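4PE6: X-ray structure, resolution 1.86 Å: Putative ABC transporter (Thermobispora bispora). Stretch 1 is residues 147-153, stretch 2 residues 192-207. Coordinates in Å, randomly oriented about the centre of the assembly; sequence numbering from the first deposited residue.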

# COMPACT_ATOMS: atom_id res chain seq x y z
N GLY A 147 -26.48 -10.47 -2.49
CA GLY A 147 -25.79 -11.32 -3.42
C GLY A 147 -24.62 -12.02 -2.77
O GLY A 147 -24.51 -12.08 -1.54
N ASN A 148 -23.75 -12.57 -3.62
CA ASN A 148 -22.64 -13.36 -3.17
C ASN A 148 -21.33 -12.63 -3.44
O ASN A 148 -21.12 -12.06 -4.51
CB ASN A 148 -22.63 -14.72 -3.88
CG ASN A 148 -23.84 -15.56 -3.55
OD1 ASN A 148 -24.32 -15.58 -2.41
ND2 ASN A 148 -24.32 -16.31 -4.54
N VAL A 149 -20.45 -12.64 -2.44
CA VAL A 149 -19.15 -12.01 -2.59
C VAL A 149 -17.99 -12.91 -2.19
O VAL A 149 -18.13 -13.82 -1.34
CB VAL A 149 -19.04 -10.70 -1.79
CG1 VAL A 149 -20.08 -9.71 -2.26
CG2 VAL A 149 -19.17 -10.98 -0.30
N ILE A 150 -16.83 -12.62 -2.80
CA ILE A 150 -15.58 -13.24 -2.39
C ILE A 150 -14.72 -12.15 -1.74
O ILE A 150 -14.62 -11.05 -2.27
CB ILE A 150 -14.84 -13.87 -3.58
CG1 ILE A 150 -15.63 -15.08 -4.09
CG2 ILE A 150 -13.41 -14.25 -3.21
CD1 ILE A 150 -15.02 -15.73 -5.31
N VAL A 151 -14.12 -12.47 -0.60
CA VAL A 151 -13.13 -11.59 0.02
C VAL A 151 -11.75 -12.13 -0.30
O VAL A 151 -11.44 -13.29 -0.00
CB VAL A 151 -13.31 -11.52 1.55
CG1 VAL A 151 -12.29 -10.57 2.19
CG2 VAL A 151 -14.73 -11.08 1.90
N VAL A 152 -10.90 -11.27 -0.86
CA VAL A 152 -9.52 -11.59 -1.13
C VAL A 152 -8.66 -10.73 -0.24
O VAL A 152 -8.60 -9.52 -0.40
CB VAL A 152 -9.14 -11.31 -2.60
CG1 VAL A 152 -7.69 -11.67 -2.81
CG2 VAL A 152 -10.06 -12.03 -3.58
N ARG A 153 -8.02 -11.35 0.74
CA ARG A 153 -7.18 -10.64 1.67
C ARG A 153 -5.87 -10.17 1.05
O ARG A 153 -5.36 -10.73 0.05
CB ARG A 153 -6.90 -11.51 2.89
CG ARG A 153 -8.17 -11.85 3.65
CD ARG A 153 -7.92 -12.68 4.91
NE ARG A 153 -7.13 -11.95 5.88
CZ ARG A 153 -6.96 -12.34 7.15
NH1 ARG A 153 -7.49 -13.46 7.59
NH2 ARG A 153 -6.22 -11.63 7.98
N THR A 192 -1.47 -13.87 -7.93
CA THR A 192 -1.76 -14.68 -6.75
C THR A 192 -3.27 -14.76 -6.50
O THR A 192 -3.83 -15.85 -6.29
CB THR A 192 -1.07 -14.10 -5.52
OG1 THR A 192 0.33 -14.03 -5.77
CG2 THR A 192 -1.33 -14.95 -4.30
N ALA A 193 -3.93 -13.60 -6.47
CA ALA A 193 -5.37 -13.52 -6.37
C ALA A 193 -6.07 -14.31 -7.48
O ALA A 193 -7.02 -15.02 -7.23
CB ALA A 193 -5.81 -12.07 -6.44
N GLN A 194 -5.58 -14.15 -8.72
CA GLN A 194 -6.13 -14.89 -9.86
C GLN A 194 -6.18 -16.38 -9.58
O GLN A 194 -7.21 -17.03 -9.78
CB GLN A 194 -5.33 -14.65 -11.14
CG GLN A 194 -5.90 -15.36 -12.37
CD GLN A 194 -5.09 -15.05 -13.62
OE1 GLN A 194 -4.22 -14.18 -13.62
NE2 GLN A 194 -5.38 -15.77 -14.70
N LYS A 195 -5.04 -16.91 -9.13
CA LYS A 195 -4.91 -18.33 -8.86
C LYS A 195 -5.85 -18.78 -7.73
O LYS A 195 -6.53 -19.80 -7.86
CB LYS A 195 -3.47 -18.67 -8.48
CG LYS A 195 -3.17 -20.15 -8.51
CD LYS A 195 -1.88 -20.49 -7.75
CE LYS A 195 -1.44 -21.91 -8.05
NZ LYS A 195 -0.45 -21.99 -9.16
N ALA A 196 -5.90 -18.01 -6.64
CA ALA A 196 -6.74 -18.38 -5.50
C ALA A 196 -8.24 -18.32 -5.84
O ALA A 196 -8.99 -19.22 -5.46
CB ALA A 196 -6.43 -17.50 -4.30
N VAL A 197 -8.67 -17.27 -6.53
CA VAL A 197 -10.08 -17.17 -6.93
C VAL A 197 -10.44 -18.28 -7.92
O VAL A 197 -11.49 -18.90 -7.80
CB VAL A 197 -10.40 -15.78 -7.53
CG1 VAL A 197 -11.77 -15.75 -8.21
CG2 VAL A 197 -10.33 -14.71 -6.44
N LEU A 198 -9.59 -18.51 -8.91
CA LEU A 198 -9.83 -19.56 -9.91
C LEU A 198 -10.07 -20.89 -9.21
O LEU A 198 -10.93 -21.68 -9.62
CB LEU A 198 -8.62 -19.70 -10.85
CG LEU A 198 -8.72 -20.79 -11.90
CD1 LEU A 198 -9.85 -20.46 -12.86
CD2 LEU A 198 -7.38 -20.97 -12.63
N GLY A 199 -9.30 -21.12 -8.15
CA GLY A 199 -9.40 -22.31 -7.32
C GLY A 199 -10.77 -22.56 -6.74
O GLY A 199 -11.20 -23.72 -6.68
N VAL A 200 -11.49 -21.51 -6.35
CA VAL A 200 -12.79 -21.69 -5.69
C VAL A 200 -14.02 -21.53 -6.58
O VAL A 200 -15.10 -21.95 -6.19
CB VAL A 200 -12.95 -20.77 -4.45
CG1 VAL A 200 -11.83 -21.00 -3.46
CG2 VAL A 200 -13.05 -19.30 -4.85
N LEU A 201 -13.87 -20.91 -7.74
CA LEU A 201 -15.01 -20.64 -8.61
C LEU A 201 -15.89 -21.85 -8.92
O LEU A 201 -17.11 -21.77 -8.81
CB LEU A 201 -14.58 -19.94 -9.92
CG LEU A 201 -14.21 -18.46 -9.77
CD1 LEU A 201 -13.79 -17.86 -11.11
CD2 LEU A 201 -15.35 -17.65 -9.15
N PRO A 202 -15.28 -23.00 -9.29
CA PRO A 202 -16.15 -24.16 -9.57
C PRO A 202 -17.04 -24.58 -8.38
O PRO A 202 -18.09 -25.17 -8.58
CB PRO A 202 -15.15 -25.27 -9.93
CG PRO A 202 -13.90 -24.56 -10.34
CD PRO A 202 -13.86 -23.32 -9.47
N SER A 203 -16.63 -24.27 -7.15
CA SER A 203 -17.36 -24.73 -5.97
C SER A 203 -18.40 -23.74 -5.45
O SER A 203 -19.10 -24.05 -4.49
CB SER A 203 -16.39 -25.06 -4.84
OG SER A 203 -15.83 -23.88 -4.31
N VAL A 204 -18.49 -22.54 -6.04
CA VAL A 204 -19.40 -21.53 -5.50
C VAL A 204 -20.48 -21.07 -6.47
O VAL A 204 -20.36 -21.24 -7.68
CB VAL A 204 -18.65 -20.29 -4.94
CG1 VAL A 204 -17.71 -20.71 -3.82
CG2 VAL A 204 -17.91 -19.54 -6.04
N SER A 205 -21.55 -20.51 -5.90
CA SER A 205 -22.65 -19.90 -6.65
C SER A 205 -22.16 -18.64 -7.35
O SER A 205 -21.04 -18.17 -7.08
CB SER A 205 -23.81 -19.52 -5.71
OG SER A 205 -24.16 -20.57 -4.83
N THR A 206 -23.02 -18.07 -8.19
CA THR A 206 -22.72 -16.84 -8.90
C THR A 206 -22.17 -15.76 -7.95
O THR A 206 -22.70 -15.55 -6.86
CB THR A 206 -23.96 -16.28 -9.62
OG1 THR A 206 -24.59 -17.34 -10.36
CG2 THR A 206 -23.57 -15.15 -10.59
N VAL A 207 -21.10 -15.10 -8.39
CA VAL A 207 -20.40 -14.13 -7.55
C VAL A 207 -20.67 -12.73 -8.08
O VAL A 207 -20.32 -12.43 -9.20
CB VAL A 207 -18.88 -14.41 -7.55
CG1 VAL A 207 -18.14 -13.34 -6.76
CG2 VAL A 207 -18.61 -15.79 -6.97

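The helix of stretch 2 packs over strand 147-153 with the two N-to-C directions 145° apart, so that the path along stretch 2 runs back along the strand from Val152 to Asn148. Ala193 makes the first contact: its CA-to-CB bond points toward the strand, and its CB lies 4.1 Å from Val152 CG1. One turn later, Val197 N hydrogen-bonds to Ala193 O (2.9 Å); the CA-to-CB bond of Val197 points sideways, yet its methyls reach the strand. Val197, in the t rotamer, touches two strand residues, with its CG2 3.9 Å from Val152 CG2 and its CG1 4.4 Å from Ile150 CD1. Val200 points toward the strand and brings its CG2 to 4.1 Å from Ile150 CD1. The CA-to-CB bond of Leu201 points sideways, yet its CD2 reaches to 4.3 Å from the same Ile150 CD1. In the 3-10 segment that follows, Ser203 OG donates to Val200 O at 2.8 Å. Beyond it, Ser205 CB lies 3.5 Å from Asn148 ND2, which also donates to Thr206 O (2.9 Å, N-H...O angle 155°), the one hydrogen bond between the stretches. Val207 closes the apolar cluster with its CG2 4.0 Å from Ile150 CD1. The buried Ile150 methyl thus meets four side chains, drawn from the helix and the segment after it.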